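Local coordinates for protein transcriptional repressor of the blcABC operon (Agrobacterium tumefaciens, PDB 3MQ0) that represses transcription of the blcABC operon, probably binding DNA through an IclR-type helix-turn-helix domain, and is regulated by its state of oligomerization, at residues P183-S186 and R187-A190; S208-D211 and G212-R215; L240-E244 and A245-K249. All coordinates share one frame; numbering follows the deposited sequence.

Contact 1 of 3, residues P183-S186 and R187-A190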
loop_
_atom_site.group_PDB
_atom_site.type_symbol
_atom_site.label_atom_id
_atom_site.label_comp_id
_atom_site.label_asym_id
_atom_site.label_seq_id
_atom_site.Cartn_x
_atom_site.Cartn_y
_atom_site.Cartn_z
ATOM N N PRO B 183 -29.878 -27.500 -6.014
ATOM C CA PRO B 183 -30.539 -26.412 -6.754
ATOM C C PRO B 183 -31.612 -25.672 -5.951
ATOM O O PRO B 183 -32.289 -26.276 -5.119
ATOM C CB PRO B 183 -31.178 -27.136 -7.945
ATOM C CG PRO B 183 -31.319 -28.554 -7.499
ATOM C CD PRO B 183 -30.129 -28.816 -6.625
ATOM N N LEU B 184 -31.756 -24.371 -6.199
ATOM C CA LEU B 184 -32.842 -23.596 -5.603
ATOM C C LEU B 184 -34.069 -23.599 -6.513
ATOM O O LEU B 184 -35.204 -23.558 -6.038
ATOM C CB LEU B 184 -32.405 -22.160 -5.298
ATOM C CG LEU B 184 -31.328 -21.997 -4.220
ATOM C CD1 LEU B 184 -31.173 -20.538 -3.803
ATOM C CD2 LEU B 184 -31.643 -22.861 -3.000
ATOM N N THR B 185 -33.836 -23.639 -7.823
ATOM C CA THR B 185 -34.918 -23.656 -8.806
ATOM C C THR B 185 -34.570 -24.677 -9.878
ATOM O O THR B 185 -33.503 -25.273 -9.831
ATOM C CB THR B 185 -35.115 -22.271 -9.489
ATOM O OG1 THR B 185 -34.043 -22.036 -10.414
ATOM C CG2 THR B 185 -35.137 -21.146 -8.463
ATOM N N SER B 186 -35.463 -24.870 -10.843
ATOM C CA SER B 186 -35.201 -25.775 -11.955
ATOM C C SER B 186 -34.163 -25.211 -12.921
ATOM O O SER B 186 -33.740 -25.897 -13.853
ATOM C CB SER B 186 -36.490 -26.085 -12.709
ATOM O OG SER B 186 -37.018 -24.926 -13.330
ATOM N N ARG B 187 -33.746 -23.965 -12.704
ATOM C CA ARG B 187 -32.743 -23.346 -13.575
ATOM C C ARG B 187 -31.381 -23.244 -12.913
ATOM O O ARG B 187 -30.397 -22.887 -13.564
ATOM C CB ARG B 187 -33.180 -21.943 -13.995
ATOM C CG ARG B 187 -34.629 -21.846 -14.397
ATOM C CD ARG B 187 -34.769 -21.812 -15.887
ATOM N NE ARG B 187 -34.002 -20.724 -16.478
ATOM C CZ ARG B 187 -34.089 -20.379 -17.756
ATOM N NH1 ARG B 187 -34.918 -21.034 -18.559
ATOM N NH2 ARG B 187 -33.357 -19.380 -18.233
ATOM N N SER B 188 -31.313 -23.543 -11.621
ATOM C CA SER B 188 -30.046 -23.449 -10.904
ATOM C C SER B 188 -29.010 -24.294 -11.614
ATOM O O SER B 188 -29.305 -25.400 -12.029
ATOM C CB SER B 188 -30.205 -23.950 -9.469
ATOM O OG SER B 188 -31.083 -23.119 -8.731
ATOM N N VAL B 189 -27.792 -23.784 -11.748
ATOM C CA VAL B 189 -26.754 -24.552 -12.419
ATOM C C VAL B 189 -26.574 -25.896 -11.693
ATOM O O VAL B 189 -26.537 -25.949 -10.468
ATOM C CB VAL B 189 -25.455 -23.739 -12.557
ATOM C CG1 VAL B 189 -24.844 -23.458 -11.198
ATOM C CG2 VAL B 189 -24.476 -24.453 -13.448
ATOM N N ALA B 190 -26.510 -26.983 -12.456
ATOM C CA ALA B 190 -26.636 -28.317 -11.882
ATOM C C ALA B 190 -25.322 -28.951 -11.440
ATOM O O ALA B 190 -25.326 -29.958 -10.751
ATOM C CB ALA B 190 -27.364 -29.237 -12.861
#
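P183 touches S188 where the chain doubles back through a type I beta turn, T185 to S188, in the loop between helices 170-176 and 192-205. The contact is apolar: CB of the proline lies 3.7 Å from CB of S188. At L184 the backbone takes over. L184 N donates to S188 OG at 2.9 Å, a rather bent bond, while the leucine side chain leads away from the turn to pack on F157 and I214. T185 takes part in three of the bonds. The T185 amide N reaches the same S188 OG, also at 2.9 Å but straighter (163°), and the T185 carbonyl O accepts a weak bond from S188 N at 3.3 Å, which closes the turn. T185 OG1 sits between its backbone N and carbonyl carbon (chi1 74°), and from there it accepts from R187 N at 3.0 Å. This is an ST turn laid over the beta turn. S186 forms the outer corner, its side chain heading away from the residues that follow. Past the corner, R187 bends outward at chi2 and chi3, and its guanidinium pairs with D211. The T185 and S188 hydroxyls are each held further by a backbone carbonyl of the next loop, G212 O and Q213 O respectively. S188 itself points back inward. With its OG beside the backbone N and anti to the carbonyl carbon (chi1 -65°), the buried hydroxyl accepts from two successive amides, L184 N and T185 N.

Contact 2 of 3, residues S208-D211 and G212-R215; sequences SIDD and GQIR
D210 OD1 takes the backbone N-H of Q213 at 2.6 Å, using its syn lone pair, in a short and fairly straight bond (153°) that ties the end of edge strand 208-211 to the turn after it. The sheet is the six-stranded antiparallel one of the GAF-like IclR C-terminal domain, and the turn opens the way to the neighbouring strand 218-226. CG of D210 stands roughly opposite the backbone N (chi1 155°), which swings the carboxylate forward over the turn. It fits tightly there: D210 OD1 is also 3.0 Å from Q213 CB. The other oxygen, D210 OD2, rests 3.7 Å from I214 CG1 and binds a water at 2.9 Å; that water also receives the N-H of I214, so one carboxylate serves two consecutive amides, one directly and one through solvent. Just before Q213, the backbone makes an inverse gamma turn centred on D211, closed by a weak bond from G212 N to D210 O. G212 follows with positive phi, in the left-handed helical region, and turns the chain sharply out of the strand. The Q213 side chain runs antiparallel to that of D210 as they pass, its amide plane 82° from the carboxylate plane, and continues extended beyond CG into a polar setting that fixes its flip. OE1 accepts from V189 N and K162 NZ, while NE2 donates to E198. A second water completes the arrangement, accepting from D211 N at 2.8 Å and from Q213 NE2 at 3.0 Å.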
loop_
_atom_site.group_PDB
_atom_site.type_symbol
_atom_site.label_atom_id
_atom_site.label_comp_id
_atom_site.label_asym_id
_atom_site.label_seq_id
_atom_site.Cartn_x
_atom_site.Cartn_y
_atom_site.Cartn_z
ATOM N N SER B 208 -21.882 -11.047 -15.478
ATOM C CA SER B 208 -22.546 -12.313 -15.313
ATOM C C SER B 208 -24.049 -12.180 -15.410
ATOM O O SER B 208 -24.586 -11.168 -15.202
ATOM C CB SER B 208 -22.249 -12.927 -13.967
ATOM O OG SER B 208 -22.675 -12.052 -12.998
ATOM N N ILE B 209 -24.694 -13.282 -15.684
ATOM C CA ILE B 209 -26.145 -13.323 -15.713
ATOM C C ILE B 209 -26.630 -14.479 -14.847
ATOM O O ILE B 209 -26.140 -15.604 -14.981
ATOM C CB ILE B 209 -26.657 -13.558 -17.144
ATOM C CG1 ILE B 209 -26.443 -12.303 -17.998
ATOM C CG2 ILE B 209 -28.114 -13.898 -17.113
ATOM C CD1 ILE B 209 -26.479 -12.586 -19.485
ATOM N N ASP B 210 -27.569 -14.191 -13.947
ATOM C CA ASP B 210 -28.326 -15.234 -13.251
ATOM C C ASP B 210 -29.751 -15.214 -13.771
ATOM O O ASP B 210 -30.540 -14.351 -13.399
ATOM C CB ASP B 210 -28.337 -14.996 -11.738
ATOM C CG ASP B 210 -29.545 -15.623 -11.046
ATOM O OD1 ASP B 210 -30.045 -16.660 -11.532
ATOM O OD2 ASP B 210 -29.998 -15.083 -10.006
ATOM N N ASP B 211 -30.081 -16.154 -14.648
ATOM C CA ASP B 211 -31.414 -16.173 -15.222
ATOM C C ASP B 211 -32.304 -17.115 -14.421
ATOM O O ASP B 211 -32.496 -18.277 -14.798
ATOM C CB ASP B 211 -31.357 -16.599 -16.687
ATOM C CG ASP B 211 -32.680 -16.363 -17.415
ATOM O OD1 ASP B 211 -33.694 -16.090 -16.731
ATOM O OD2 ASP B 211 -32.710 -16.453 -18.664
ATOM N N GLY B 212 -32.829 -16.617 -13.305
ATOM C CA GLY B 212 -33.787 -17.365 -12.508
ATOM C C GLY B 212 -33.233 -18.548 -11.729
ATOM O O GLY B 212 -33.950 -19.518 -11.471
ATOM N N GLN B 213 -31.972 -18.457 -11.327
ATOM C CA GLN B 213 -31.318 -19.527 -10.555
ATOM C C GLN B 213 -31.526 -19.426 -9.046
ATOM O O GLN B 213 -31.163 -20.337 -8.309
ATOM C CB GLN B 213 -29.823 -19.576 -10.879
ATOM C CG GLN B 213 -29.593 -19.856 -12.358
ATOM C CD GLN B 213 -28.176 -20.247 -12.678
ATOM O OE1 GLN B 213 -27.455 -20.795 -11.837
ATOM N NE2 GLN B 213 -27.762 -19.967 -13.910
ATOM N N ILE B 214 -32.101 -18.313 -8.596
ATOM C CA ILE B 214 -32.408 -18.109 -7.178
ATOM C C ILE B 214 -33.916 -18.065 -6.962
ATOM O O ILE B 214 -34.457 -18.714 -6.060
ATOM C CB ILE B 214 -31.822 -16.776 -6.672
ATOM C CG1 ILE B 214 -30.297 -16.793 -6.735
ATOM C CG2 ILE B 214 -32.325 -16.478 -5.260
ATOM C CD1 ILE B 214 -29.667 -17.869 -5.860
ATOM N N ARG B 215 -34.592 -17.278 -7.788
ATOM C CA ARG B 215 -36.044 -17.248 -7.794
ATOM C C ARG B 215 -36.539 -17.299 -9.221
ATOM O O ARG B 215 -36.020 -16.612 -10.088
ATOM C CB ARG B 215 -36.572 -15.974 -7.133
ATOM C CG ARG B 215 -36.650 -16.018 -5.623
ATOM C CD ARG B 215 -37.778 -15.121 -5.108
ATOM N NE ARG B 215 -37.723 -14.939 -3.659
ATOM C CZ ARG B 215 -38.176 -15.819 -2.772
ATOM N NH1 ARG B 215 -38.719 -16.959 -3.177
ATOM N NH2 ARG B 215 -38.080 -15.558 -1.475
HETATM O O HOH W 1 -32.847 -15.673 -9.921
HETATM O O HOH W 2 -28.851 -18.202 -16.029
#

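Contact 3 of 3, residues L240-E244 and A245-K249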
loop_
_atom_site.group_PDB
_atom_site.type_symbol
_atom_site.label_atom_id
_atom_site.label_comp_id
_atom_site.label_asym_id
_atom_site.label_seq_id
_atom_site.Cartn_x
_atom_site.Cartn_y
_atom_site.Cartn_z
ATOM N N LEU B 240 -34.016 -7.684 -11.773
ATOM C CA LEU B 240 -35.241 -7.226 -12.419
ATOM C C LEU B 240 -36.100 -8.418 -12.785
ATOM O O LEU B 240 -35.672 -9.569 -12.657
ATOM C CB LEU B 240 -34.920 -6.406 -13.673
ATOM C CG LEU B 240 -33.994 -7.070 -14.694
ATOM C CD1 LEU B 240 -34.325 -6.602 -16.093
ATOM C CD2 LEU B 240 -32.531 -6.756 -14.360
ATOM N N ILE B 241 -37.322 -8.142 -13.233
ATOM C CA ILE B 241 -38.209 -9.192 -13.707
ATOM C C ILE B 241 -37.751 -9.672 -15.087
ATOM O O ILE B 241 -37.661 -8.886 -16.029
ATOM C CB ILE B 241 -39.657 -8.689 -13.786
ATOM C CG1 ILE B 241 -40.144 -8.289 -12.394
ATOM C CG2 ILE B 241 -40.558 -9.754 -14.405
ATOM C CD1 ILE B 241 -40.121 -9.429 -11.394
ATOM N N ARG B 242 -37.472 -10.969 -15.197
ATOM C CA ARG B 242 -36.925 -11.558 -16.423
ATOM C C ARG B 242 -37.813 -11.329 -17.644
ATOM O O ARG B 242 -37.338 -10.915 -18.698
ATOM C CB ARG B 242 -36.691 -13.059 -16.228
ATOM C CG ARG B 242 -36.932 -13.915 -17.475
ATOM C CD ARG B 242 -35.690 -14.039 -18.365
ATOM N NE ARG B 242 -35.588 -12.980 -19.371
ATOM C CZ ARG B 242 -34.745 -13.009 -20.402
ATOM N NH1 ARG B 242 -33.933 -14.044 -20.568
ATOM N NH2 ARG B 242 -34.717 -12.009 -21.272
ATOM N N SER B 243 -39.104 -11.598 -17.493
ATOM C CA SER B 243 -40.046 -11.496 -18.604
ATOM C C SER B 243 -40.141 -10.073 -19.144
ATOM O O SER B 243 -40.859 -9.808 -20.105
ATOM C CB SER B 243 -41.428 -11.963 -18.150
ATOM O OG SER B 243 -41.895 -11.186 -17.059
ATOM N N GLU B 244 -39.405 -9.158 -18.529
ATOM C CA GLU B 244 -39.530 -7.740 -18.835
ATOM C C GLU B 244 -38.306 -7.182 -19.572
ATOM O O GLU B 244 -38.204 -5.975 -19.804
ATOM C CB GLU B 244 -39.775 -6.977 -17.528
ATOM C CG GLU B 244 -39.951 -5.476 -17.653
ATOM C CD GLU B 244 -40.555 -4.868 -16.399
ATOM O OE1 GLU B 244 -41.694 -5.247 -16.052
ATOM O OE2 GLU B 244 -39.891 -4.021 -15.760
ATOM N N ALA B 245 -37.388 -8.061 -19.961
ATOM C CA ALA B 245 -36.138 -7.619 -20.581
ATOM C C ALA B 245 -35.720 -8.481 -21.766
ATOM O O ALA B 245 -35.599 -9.695 -21.640
ATOM C CB ALA B 245 -35.018 -7.596 -19.535
ATOM N N SER B 246 -35.476 -7.852 -22.910
ATOM C CA SER B 246 -34.973 -8.574 -24.083
ATOM C C SER B 246 -33.528 -8.998 -23.840
ATOM O O SER B 246 -32.874 -8.465 -22.953
ATOM C CB SER B 246 -35.030 -7.685 -25.325
ATOM O OG SER B 246 -34.088 -6.629 -25.237
ATOM N N ASP B 247 -33.032 -9.957 -24.621
ATOM C CA ASP B 247 -31.634 -10.362 -24.518
ATOM C C ASP B 247 -30.719 -9.179 -24.820
ATOM O O ASP B 247 -29.660 -9.031 -24.208
ATOM C CB ASP B 247 -31.323 -11.514 -25.471
ATOM C CG ASP B 247 -31.942 -12.828 -25.024
ATOM O OD1 ASP B 247 -32.442 -12.897 -23.879
ATOM O OD2 ASP B 247 -31.911 -13.796 -25.816
ATOM N N GLU B 248 -31.139 -8.334 -25.762
ATOM C CA GLU B 248 -30.339 -7.169 -26.138
ATOM C C GLU B 248 -30.269 -6.168 -24.987
ATOM O O GLU B 248 -29.232 -5.562 -24.733
ATOM C CB GLU B 248 -30.885 -6.507 -27.399
ATOM C CG GLU B 248 -30.754 -7.355 -28.663
ATOM C CD GLU B 248 -31.672 -8.588 -28.659
ATOM O OE1 GLU B 248 -32.773 -8.520 -28.066
ATOM O OE2 GLU B 248 -31.297 -9.625 -29.254
ATOM N N LYS B 249 -31.379 -5.991 -24.290
ATOM C CA LYS B 249 -31.395 -5.118 -23.129
ATOM C C LYS B 249 -30.520 -5.638 -22.001
ATOM O O LYS B 249 -29.832 -4.866 -21.337
ATOM C CB LYS B 249 -32.813 -4.928 -22.603
ATOM C CG LYS B 249 -32.878 -3.938 -21.460
ATOM C CD LYS B 249 -34.306 -3.743 -20.967
ATOM C CE LYS B 249 -34.407 -2.538 -20.037
ATOM N NZ LYS B 249 -33.896 -1.296 -20.700
#
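R242 and A245 meet first through their backbones: A245 N donates to R242 O at 3.1 Å, with the donor well above the carbonyl plane, 48° out of it. This bond closes the short 3-10 segment 242-244, in which the chain leaves strand 232-241. One extended residue, A245, then leads to S246 at the N-cap of helix 247-267. The R242 side chain starts away from the turn, but it bends at chi2 and chi3 and brings the guanidinium back so that its edge meets the connection. R242 NH2 donates a hydrogen bond to A245 O nearly end-on (C=O...N 165°), with the oxygen in the guanidinium plane; it is modelled at 2.5 Å, a doubtfully short value. At the same edge R242 NH2 also makes a long salt bridge to D247 OD1, 3.6 Å away, with the carboxylate plane turned 46° from the guanidinium. D247 lies in the first turn of the helix, where a negative charge would be expected to suit the helix dipole. On the apolar side L240 points toward the turn, and its CD1 lies 3.6 Å from the buried CB of A245; L219 and I250 pack around this pair. S246, the N-cap, accepts from K249 N through OG at 2.9 Å, the capping bond. Together these features make a compact strand-to-helix connection of the GAF-like domain: a 3-10 turn, an arginine bridging it to the first helical turn, and a serine N-cap.

Overall arrangement
All three contacts gather at one end of the C-terminal domain, on the same side of the chain's centre. Contact 2 sits in the middle: its centre is about 9 Å from that of contact 1 and about 12 Å from that of contact 3, while contacts 1 and 3 do not touch and their nearest atoms are about 6 Å apart. Contact 1 docks on the 212-215 turn through two probable hydrogen bonds, T185 OG1 to G212 O at 2.7 Å and S188 OG to Q213 O at 2.8 Å. D211 extends the link, since its OD2 pairs with R187 and, weakly at 3.3 Å, with R242 NH1. Contacts 2 and 3 also share the six-stranded sheet.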